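Local coordinates for protein serine repeat antigen 5 (PDB 6X42) that is a papain-family pseudo-zymogen of the malaria parasite Plasmodium falciparum that probably lacks conventional cysteine-protease activity, at residues N41-E45 / E72-I76; N49-W54 / R92-S98; P99-L103 / V274-N278. All coordinates share one frame. Residue numbers count along the deposited sequence, not the author numbering.

Contact 1 (N41-E45 / E72-I76); sequences NLQVE and EPTKI
In this papain-like fold the loop leading to helix 53-68 packs on the loop leaving it, so the contact closes a loop of chain that includes that helix. Neither segment is regular; their backbones come nearest at L42 and P73, CA to CA 5.9 Å. P73 (phi/psi -80/64) centres an inverse gamma turn, closed by a weak bond from T74 N to E72 O at 2.9 Å. The P73 ring, C-gamma endo, places P73 CB 3.7 Å from L42 CD2, and N41 CB lies 3.9 Å from P73 CG. L42 (m, t) also borders the aliphatic part of K75, L42 CD2 to K75 CE 3.8 Å. K75, the most covered residue, takes chi1 to chi4 of m, m, t, p and carries its ammonium to the other loop. E45 (m, t) answers with a carboxylate shared with K59 of the helix, while R243 also binds the carbonyl of Q43. K75 NZ thus donates to Q43 O at 2.7 Å and forms a salt bridge with E45 OE2 at 2.8 Å.

Contact 2 (N49-W54 / R92-S98); sequences NCDTSW and RCDEGSS
The start of the central helix of the papain fold is tied here to a loop by a disulfide, hydrogen bonds and the packing of W54. Residues 49-52 are extended or turned and helix 53-68 begins at S53; 92-94 have helical torsions, then the loop runs on to S98, N-cap of helix 99-109, whose OG caps E101 N. CA atoms pair as C50-C93 (4.4 Å), D51-G96 (5.0 Å) and W54-S98 (5.6 Å). C50 (m) and C93 (t) join SG to SG at 2.0 Å, chi3 -91°. Beside them D51 N donates to C93 O at 2.8 Å, nearly linear at 172°. D51 centres an inverse gamma turn, T52 N weakly bonded to C50 O at 3.1 Å. The t side chain of D51 accepts a weak hydrogen bond from G96 N at OD2, 3.0 Å. One water joins D51 OD2 to D94 O (both 2.7 Å), another N49 O (3.2 Å) to D94 OD1 (3.1 Å). W54 (chi1 p, chi2 -77°) has S97 CB 3.6 Å from its six-ring centroid, a CH-pi contact over the face. W54 NE1 donates a hydrogen bond to a water at 2.8 Å, which donates to R92 O (2.7 Å) and E95 O (2.9 Å). R92 NH1 lies 3.8 Å from W54 CZ2, its guanidinium held by E101 and A82; E101 also takes S97 OG, and T52 OG1 pairs with Y120. Covalent, direct and water-mediated bonds thus link the loops; S53 occupies the position of the family's nucleophilic cysteine, consistent with an altered active site.

Contact 3 (P99-L103 / V274-N278); sequences PMEFL and VVIFN
P99 opens helix 99-109, whose first turn packs on the strand 273-280 and joins the helical and beta domains of the papain-like fold. The short helix and strand axes run nearly parallel, at 15° and 10.3 Å; P99 and V275 have CA atoms 7.6 Å apart, L103 and F277 8.4 Å. P99, C-gamma exo, places CB 4.1 Å from V275 CG1 and 3.9 Å from F277 CE1, at the edge of that ring. M100, in the conformer given, bends its methyl CE to 4.1 Å from V275 CG2. F102 (t) brings CD2 to 3.7 Å from F277 CE2, the two planes 12° apart but slid so far, with centroids 5.8 Å apart, that the rings barely overlap. L103 (m, t), whose N hydrogen-bonds to P99 O at 3.1 Å, sets CD2 3.7 Å above the centroid of F277 (m) in a CH-pi contact. H61 of helix 53-68 binds F277 N. Cohesion between these two segments is therefore entirely apolar, most of it packing on the F277 ring, with V275 meeting P99 and M100.

In the fold
Helix 53-68 connects all three sites: contact 2 lies at its start, contact 1 joins the loops before and after it, and in contact 3 S58 of the same helix touches P99, F102 and F277. Contacts 1 and 2 cross along the chain, their centres about 20 Å apart. Contacts 2 and 3, centres about 15 Å apart, touch directly: R92 NH2 meets E101 OE2 in a 2.6 Å salt bridge, and W54 CZ3 lies 3.8 Å from F102 N. Contact 1 stays about 5 Å from contact 3 at the nearest atoms. Segment 49-54 of contact 2 includes S53, at the position of the family's nucleophilic cysteine; none of the six segments supplies a ligand to the calcium sites.

Contact 1 (N41-E45 / E72-I76)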
loop_
_atom_site.group_PDB
_atom_site.type_symbol
_atom_site.label_atom_id
_atom_site.label_comp_id
_atom_site.label_asym_id
_atom_site.label_seq_id
_atom_site.Cartn_x
_atom_site.Cartn_y
_atom_site.Cartn_z
ATOM N N ASN A 41 -13.313 6.579 -3.005
ATOM C CA ASN A 41 -14.263 6.237 -1.963
ATOM C C ASN A 41 -13.704 5.255 -0.946
ATOM O O ASN A 41 -14.439 4.812 -0.057
ATOM C CB ASN A 41 -15.526 5.746 -2.642
ATOM C CG ASN A 41 -16.383 6.904 -3.112
ATOM O OD1 ASN A 41 -17.136 7.481 -2.333
ATOM N ND2 ASN A 41 -16.124 7.370 -4.327
ATOM N N LEU A 42 -12.413 4.950 -1.017
ATOM C CA LEU A 42 -11.735 4.176 0.023
ATOM C C LEU A 42 -11.163 5.165 1.039
ATOM O O LEU A 42 -10.100 5.756 0.824
ATOM C CB LEU A 42 -10.633 3.332 -0.604
ATOM C CG LEU A 42 -11.069 2.245 -1.595
ATOM C CD1 LEU A 42 -9.866 1.717 -2.408
ATOM C CD2 LEU A 42 -11.759 1.113 -0.850
ATOM N N GLN A 43 -11.870 5.380 2.140
ATOM C CA GLN A 43 -11.476 6.432 3.058
ATOM C C GLN A 43 -10.224 6.019 3.819
ATOM O O GLN A 43 -9.954 4.834 4.018
ATOM C CB GLN A 43 -12.607 6.751 4.025
ATOM C CG GLN A 43 -13.837 7.362 3.338
ATOM C CD GLN A 43 -13.487 8.565 2.431
ATOM O OE1 GLN A 43 -13.098 9.640 2.906
ATOM N NE2 GLN A 43 -13.640 8.377 1.118
ATOM N N VAL A 44 -9.464 7.025 4.257
ATOM C CA VAL A 44 -8.275 6.801 5.065
ATOM C C VAL A 44 -8.653 6.154 6.391
ATOM O O VAL A 44 -9.684 6.476 6.999
ATOM C CB VAL A 44 -7.575 8.155 5.275
ATOM C CG1 VAL A 44 -6.463 8.076 6.320
ATOM C CG2 VAL A 44 -7.028 8.662 3.945
ATOM N N GLU A 45 -7.815 5.222 6.837
ATOM C CA GLU A 45 -7.982 4.502 8.094
ATOM C C GLU A 45 -6.901 4.901 9.095
ATOM O O GLU A 45 -5.918 5.549 8.755
ATOM C CB GLU A 45 -8.013 2.992 7.842
ATOM C CG GLU A 45 -9.180 2.615 6.924
ATOM C CD GLU A 45 -9.370 1.129 6.726
ATOM O OE1 GLU A 45 -9.339 0.388 7.716
ATOM O OE2 GLU A 45 -9.584 0.696 5.583
ATOM N N GLU A 72 -17.234 -2.967 -5.803
ATOM C CA GLU A 72 -17.500 -1.842 -4.923
ATOM C C GLU A 72 -16.293 -1.565 -4.026
ATOM O O GLU A 72 -15.471 -2.454 -3.782
ATOM C CB GLU A 72 -18.684 -2.181 -4.023
ATOM C CG GLU A 72 -20.052 -2.170 -4.704
ATOM C CD GLU A 72 -20.357 -0.857 -5.384
ATOM O OE1 GLU A 72 -20.549 -0.864 -6.621
ATOM O OE2 GLU A 72 -20.390 0.181 -4.688
ATOM N N PRO A 73 -16.173 -0.324 -3.488
ATOM C CA PRO A 73 -15.064 0.011 -2.570
ATOM C C PRO A 73 -15.306 -0.463 -1.137
ATOM O O PRO A 73 -15.380 0.320 -0.187
ATOM C CB PRO A 73 -14.990 1.541 -2.697
ATOM C CG PRO A 73 -16.393 1.962 -3.007
ATOM C CD PRO A 73 -16.977 0.861 -3.849
ATOM N N THR A 74 -15.391 -1.773 -0.965
ATOM C CA THR A 74 -15.680 -2.376 0.333
ATOM C C THR A 74 -14.374 -2.652 1.057
ATOM O O THR A 74 -13.474 -3.279 0.501
ATOM C CB THR A 74 -16.429 -3.697 0.137
ATOM O OG1 THR A 74 -17.545 -3.503 -0.728
ATOM C CG2 THR A 74 -16.897 -4.227 1.469
ATOM N N LYS A 75 -14.277 -2.196 2.295
ATOM C CA LYS A 75 -13.043 -2.364 3.048
ATOM C C LYS A 75 -12.878 -3.783 3.568
ATOM O O LYS A 75 -13.822 -4.393 4.080
ATOM C CB LYS A 75 -13.005 -1.404 4.233
ATOM C CG LYS A 75 -12.963 0.042 3.829
ATOM C CD LYS A 75 -11.777 0.349 2.948
ATOM C CE LYS A 75 -11.520 1.836 2.836
ATOM N NZ LYS A 75 -11.299 2.464 4.153
ATOM N N ILE A 76 -11.630 -4.272 3.502
ATOM C CA ILE A 76 -11.221 -5.535 4.119
ATOM C C ILE A 76 -11.016 -5.341 5.619
ATOM O O ILE A 76 -10.531 -4.300 6.056
ATOM C CB ILE A 76 -9.922 -6.019 3.446
ATOM C CG1 ILE A 76 -10.184 -6.382 1.979
ATOM C CG2 ILE A 76 -9.292 -7.186 4.204
ATOM C CD1 ILE A 76 -8.936 -6.511 1.096
#

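Contact 2 (N49-W54 / R92-S98)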
loop_
_atom_site.group_PDB
_atom_site.type_symbol
_atom_site.label_atom_id
_atom_site.label_comp_id
_atom_site.label_asym_id
_atom_site.label_seq_id
_atom_site.Cartn_x
_atom_site.Cartn_y
_atom_site.Cartn_z
ATOM N N ASN A 49 -2.347 2.639 17.825
ATOM C CA ASN A 49 -1.035 2.455 18.438
ATOM C C ASN A 49 -0.565 0.998 18.423
ATOM O O ASN A 49 -0.049 0.480 19.412
ATOM C CB ASN A 49 -1.038 3.046 19.843
ATOM C CG ASN A 49 -1.225 4.565 19.837
ATOM O OD1 ASN A 49 -0.960 5.233 18.835
ATOM N ND2 ASN A 49 -1.686 5.118 20.954
ATOM N N CYS A 50 -0.724 0.335 17.276
ATOM C CA CYS A 50 -0.118 -0.955 16.989
ATOM C C CYS A 50 0.616 -0.846 15.660
ATOM O O CYS A 50 0.305 0.018 14.833
ATOM C CB CYS A 50 -1.144 -2.094 16.881
ATOM S SG CYS A 50 -1.958 -2.527 18.430
ATOM N N ASP A 51 1.590 -1.733 15.462
ATOM C CA ASP A 51 2.426 -1.737 14.249
ATOM C C ASP A 51 1.803 -2.626 13.179
ATOM O O ASP A 51 2.317 -3.685 12.821
ATOM C CB ASP A 51 3.833 -2.190 14.583
ATOM C CG ASP A 51 4.784 -2.088 13.407
ATOM O OD1 ASP A 51 4.430 -1.470 12.382
ATOM O OD2 ASP A 51 5.917 -2.608 13.529
ATOM N N THR A 52 0.665 -2.147 12.664
ATOM C CA THR A 52 -0.153 -2.933 11.750
ATOM C C THR A 52 -0.209 -2.335 10.346
ATOM O O THR A 52 -1.044 -2.754 9.535
ATOM C CB THR A 52 -1.561 -3.127 12.323
ATOM O OG1 THR A 52 -2.024 -1.847 12.735
ATOM C CG2 THR A 52 -1.569 -4.124 13.493
ATOM N N SER A 53 0.695 -1.410 10.015
ATOM C CA SER A 53 0.673 -0.829 8.674
ATOM C C SER A 53 0.836 -1.881 7.585
ATOM O O SER A 53 0.317 -1.702 6.476
ATOM C CB SER A 53 1.741 0.251 8.509
ATOM O OG SER A 53 3.058 -0.296 8.482
ATOM N N TRP A 54 1.570 -2.963 7.861
ATOM C CA TRP A 54 1.729 -4.008 6.853
ATOM C C TRP A 54 0.366 -4.520 6.396
ATOM O O TRP A 54 0.182 -4.858 5.221
ATOM C CB TRP A 54 2.606 -5.138 7.390
ATOM C CG TRP A 54 2.062 -5.891 8.579
ATOM C CD1 TRP A 54 2.047 -5.466 9.874
ATOM C CD2 TRP A 54 1.474 -7.184 8.570
ATOM N NE1 TRP A 54 1.486 -6.432 10.675
ATOM C CE2 TRP A 54 1.127 -7.494 9.897
ATOM C CE3 TRP A 54 1.216 -8.126 7.571
ATOM C CZ2 TRP A 54 0.545 -8.706 10.256
ATOM C CZ3 TRP A 54 0.621 -9.318 7.925
ATOM C CH2 TRP A 54 0.293 -9.596 9.259
ATOM N N ARG A 92 1.312 -9.308 17.783
ATOM C CA ARG A 92 0.732 -8.608 16.637
ATOM C C ARG A 92 0.574 -7.102 16.833
ATOM O O ARG A 92 0.411 -6.374 15.848
ATOM C CB ARG A 92 -0.609 -9.238 16.265
ATOM C CG ARG A 92 -0.448 -10.540 15.502
ATOM C CD ARG A 92 -0.031 -10.233 14.083
ATOM N NE ARG A 92 -0.275 -11.335 13.168
ATOM C CZ ARG A 92 0.660 -11.896 12.391
ATOM N NH1 ARG A 92 1.911 -11.464 12.408
ATOM N NH2 ARG A 92 0.339 -12.872 11.562
ATOM N N CYS A 93 0.571 -6.606 18.062
ATOM C CA CYS A 93 0.491 -5.155 18.246
ATOM C C CYS A 93 1.875 -4.519 18.231
ATOM O O CYS A 93 2.084 -3.488 17.583
ATOM C CB CYS A 93 -0.261 -4.800 19.531
ATOM S SG CYS A 93 -0.461 -2.996 19.744
ATOM N N ASP A 94 2.839 -5.152 18.886
ATOM C CA ASP A 94 4.139 -4.526 19.051
ATOM C C ASP A 94 5.037 -4.712 17.848
ATOM O O ASP A 94 5.940 -3.904 17.647
ATOM C CB ASP A 94 4.842 -5.061 20.303
ATOM C CG ASP A 94 4.300 -4.450 21.583
ATOM O OD1 ASP A 94 3.374 -3.612 21.496
ATOM O OD2 ASP A 94 4.811 -4.794 22.670
ATOM N N GLU A 95 4.830 -5.760 17.063
ATOM C CA GLU A 95 5.763 -6.112 15.997
ATOM C C GLU A 95 5.030 -6.274 14.675
ATOM O O GLU A 95 4.138 -7.120 14.547
ATOM C CB GLU A 95 6.466 -7.428 16.323
ATOM C CG GLU A 95 7.203 -7.465 17.653
ATOM C CD GLU A 95 8.429 -6.573 17.696
ATOM O OE1 GLU A 95 8.955 -6.217 16.623
ATOM O OE2 GLU A 95 8.852 -6.206 18.821
ATOM N N GLY A 96 5.440 -5.529 13.684
ATOM C CA GLY A 96 4.848 -5.668 12.383
ATOM C C GLY A 96 5.498 -6.776 11.588
ATOM O O GLY A 96 6.618 -7.194 11.852
ATOM N N SER A 97 4.787 -7.233 10.573
ATOM C CA SER A 97 5.230 -8.328 9.719
ATOM C C SER A 97 5.457 -7.799 8.301
ATOM O O SER A 97 6.075 -6.733 8.154
ATOM C CB SER A 97 4.251 -9.476 9.810
ATOM O OG SER A 97 4.764 -10.564 9.073
ATOM N N SER A 98 4.984 -8.480 7.267
ATOM C CA SER A 98 5.371 -8.154 5.904
ATOM C C SER A 98 4.215 -8.445 4.958
ATOM O O SER A 98 3.333 -9.259 5.266
ATOM C CB SER A 98 6.571 -8.995 5.465
ATOM O OG SER A 98 6.172 -10.348 5.368
HETATM O O HOH W 1 2.785 -0.799 20.276
HETATM O O HOH W 2 7.362 -2.438 15.828
HETATM O O HOH W 3 1.437 -7.051 13.425
#

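Contact 3 (P99-L103 / V274-N278)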
loop_
_atom_site.group_PDB
_atom_site.type_symbol
_atom_site.label_atom_id
_atom_site.label_comp_id
_atom_site.label_asym_id
_atom_site.label_seq_id
_atom_site.Cartn_x
_atom_site.Cartn_y
_atom_site.Cartn_z
ATOM N N PRO A 99 4.240 -7.863 3.758
ATOM C CA PRO A 99 3.273 -8.262 2.725
ATOM C C PRO A 99 3.345 -9.727 2.365
ATOM O O PRO A 99 2.322 -10.320 2.014
ATOM C CB PRO A 99 3.627 -7.360 1.532
ATOM C CG PRO A 99 4.239 -6.167 2.178
ATOM C CD PRO A 99 5.031 -6.697 3.346
ATOM N N MET A 100 4.534 -10.326 2.451
ATOM C CA MET A 100 4.668 -11.765 2.252
ATOM C C MET A 100 3.798 -12.530 3.238
ATOM O O MET A 100 3.121 -13.496 2.860
ATOM C CB MET A 100 6.150 -12.138 2.383
ATOM C CG MET A 100 7.112 -11.278 1.506
ATOM S SD MET A 100 7.651 -9.607 2.070
ATOM C CE MET A 100 7.810 -8.774 0.499
ATOM N N GLU A 101 3.822 -12.141 4.514
ATOM C CA GLU A 101 2.997 -12.879 5.461
ATOM C C GLU A 101 1.515 -12.618 5.208
ATOM O O GLU A 101 0.676 -13.506 5.393
ATOM C CB GLU A 101 3.347 -12.598 6.925
ATOM C CG GLU A 101 2.484 -13.526 7.819
ATOM C CD GLU A 101 2.640 -13.394 9.335
ATOM O OE1 GLU A 101 3.354 -12.505 9.841
ATOM O OE2 GLU A 101 2.025 -14.223 10.042
ATOM N N PHE A 102 1.171 -11.399 4.798
ATOM C CA PHE A 102 -0.212 -11.091 4.454
ATOM C C PHE A 102 -0.757 -12.087 3.437
ATOM O O PHE A 102 -1.855 -12.638 3.607
ATOM C CB PHE A 102 -0.286 -9.650 3.953
ATOM C CG PHE A 102 -1.656 -9.200 3.593
ATOM C CD1 PHE A 102 -2.447 -8.507 4.518
ATOM C CD2 PHE A 102 -2.151 -9.393 2.315
ATOM C CE1 PHE A 102 -3.713 -8.080 4.182
ATOM C CE2 PHE A 102 -3.412 -8.956 1.975
ATOM C CZ PHE A 102 -4.201 -8.296 2.910
ATOM N N LEU A 103 0.001 -12.348 2.376
ATOM C CA LEU A 103 -0.477 -13.309 1.393
ATOM C C LEU A 103 -0.593 -14.714 1.979
ATOM O O LEU A 103 -1.500 -15.470 1.621
ATOM C CB LEU A 103 0.446 -13.327 0.184
ATOM C CG LEU A 103 0.397 -12.090 -0.698
ATOM C CD1 LEU A 103 1.374 -12.292 -1.838
ATOM C CD2 LEU A 103 -0.978 -11.817 -1.253
ATOM N N VAL A 274 9.097 -1.269 -3.098
ATOM C CA VAL A 274 7.688 -1.430 -3.411
ATOM C C VAL A 274 7.375 -2.905 -3.596
ATOM O O VAL A 274 8.232 -3.692 -4.011
ATOM C CB VAL A 274 7.266 -0.610 -4.647
ATOM C CG1 VAL A 274 7.424 0.899 -4.421
ATOM C CG2 VAL A 274 8.015 -1.005 -5.886
ATOM N N VAL A 275 6.115 -3.253 -3.346
ATOM C CA VAL A 275 5.596 -4.603 -3.509
ATOM C C VAL A 275 4.284 -4.537 -4.275
ATOM O O VAL A 275 3.432 -3.678 -4.008
ATOM C CB VAL A 275 5.400 -5.318 -2.154
ATOM C CG1 VAL A 275 4.859 -6.723 -2.337
ATOM C CG2 VAL A 275 6.687 -5.355 -1.377
ATOM N N ILE A 276 4.119 -5.461 -5.217
ATOM C CA ILE A 276 2.862 -5.668 -5.927
ATOM C C ILE A 276 2.412 -7.110 -5.728
ATOM O O ILE A 276 3.231 -8.023 -5.578
ATOM C CB ILE A 276 2.917 -5.318 -7.425
ATOM C CG1 ILE A 276 3.874 -6.213 -8.172
ATOM C CG2 ILE A 276 3.330 -3.870 -7.607
ATOM C CD1 ILE A 276 3.766 -6.073 -9.678
ATOM N N PHE A 277 1.094 -7.293 -5.657
ATOM C CA PHE A 277 0.494 -8.612 -5.553
ATOM C C PHE A 277 0.065 -9.091 -6.930
ATOM O O PHE A 277 -0.519 -8.324 -7.710
ATOM C CB PHE A 277 -0.701 -8.578 -4.621
ATOM C CG PHE A 277 -0.361 -8.385 -3.153
ATOM C CD1 PHE A 277 0.905 -8.636 -2.638
ATOM C CD2 PHE A 277 -1.355 -7.979 -2.266
ATOM C CE1 PHE A 277 1.159 -8.470 -1.282
ATOM C CE2 PHE A 277 -1.093 -7.823 -0.904
ATOM C CZ PHE A 277 0.151 -8.080 -0.421
ATOM N N ASN A 278 0.335 -10.359 -7.213
ATOM C CA ASN A 278 -0.012 -10.979 -8.490
ATOM C C ASN A 278 -1.218 -11.881 -8.256
ATOM O O ASN A 278 -1.085 -12.982 -7.720
ATOM C CB ASN A 278 1.193 -11.744 -8.998
ATOM C CG ASN A 278 2.420 -10.866 -9.135
ATOM O OD1 ASN A 278 2.345 -9.763 -9.670
ATOM N ND2 ASN A 278 3.548 -11.336 -8.632
#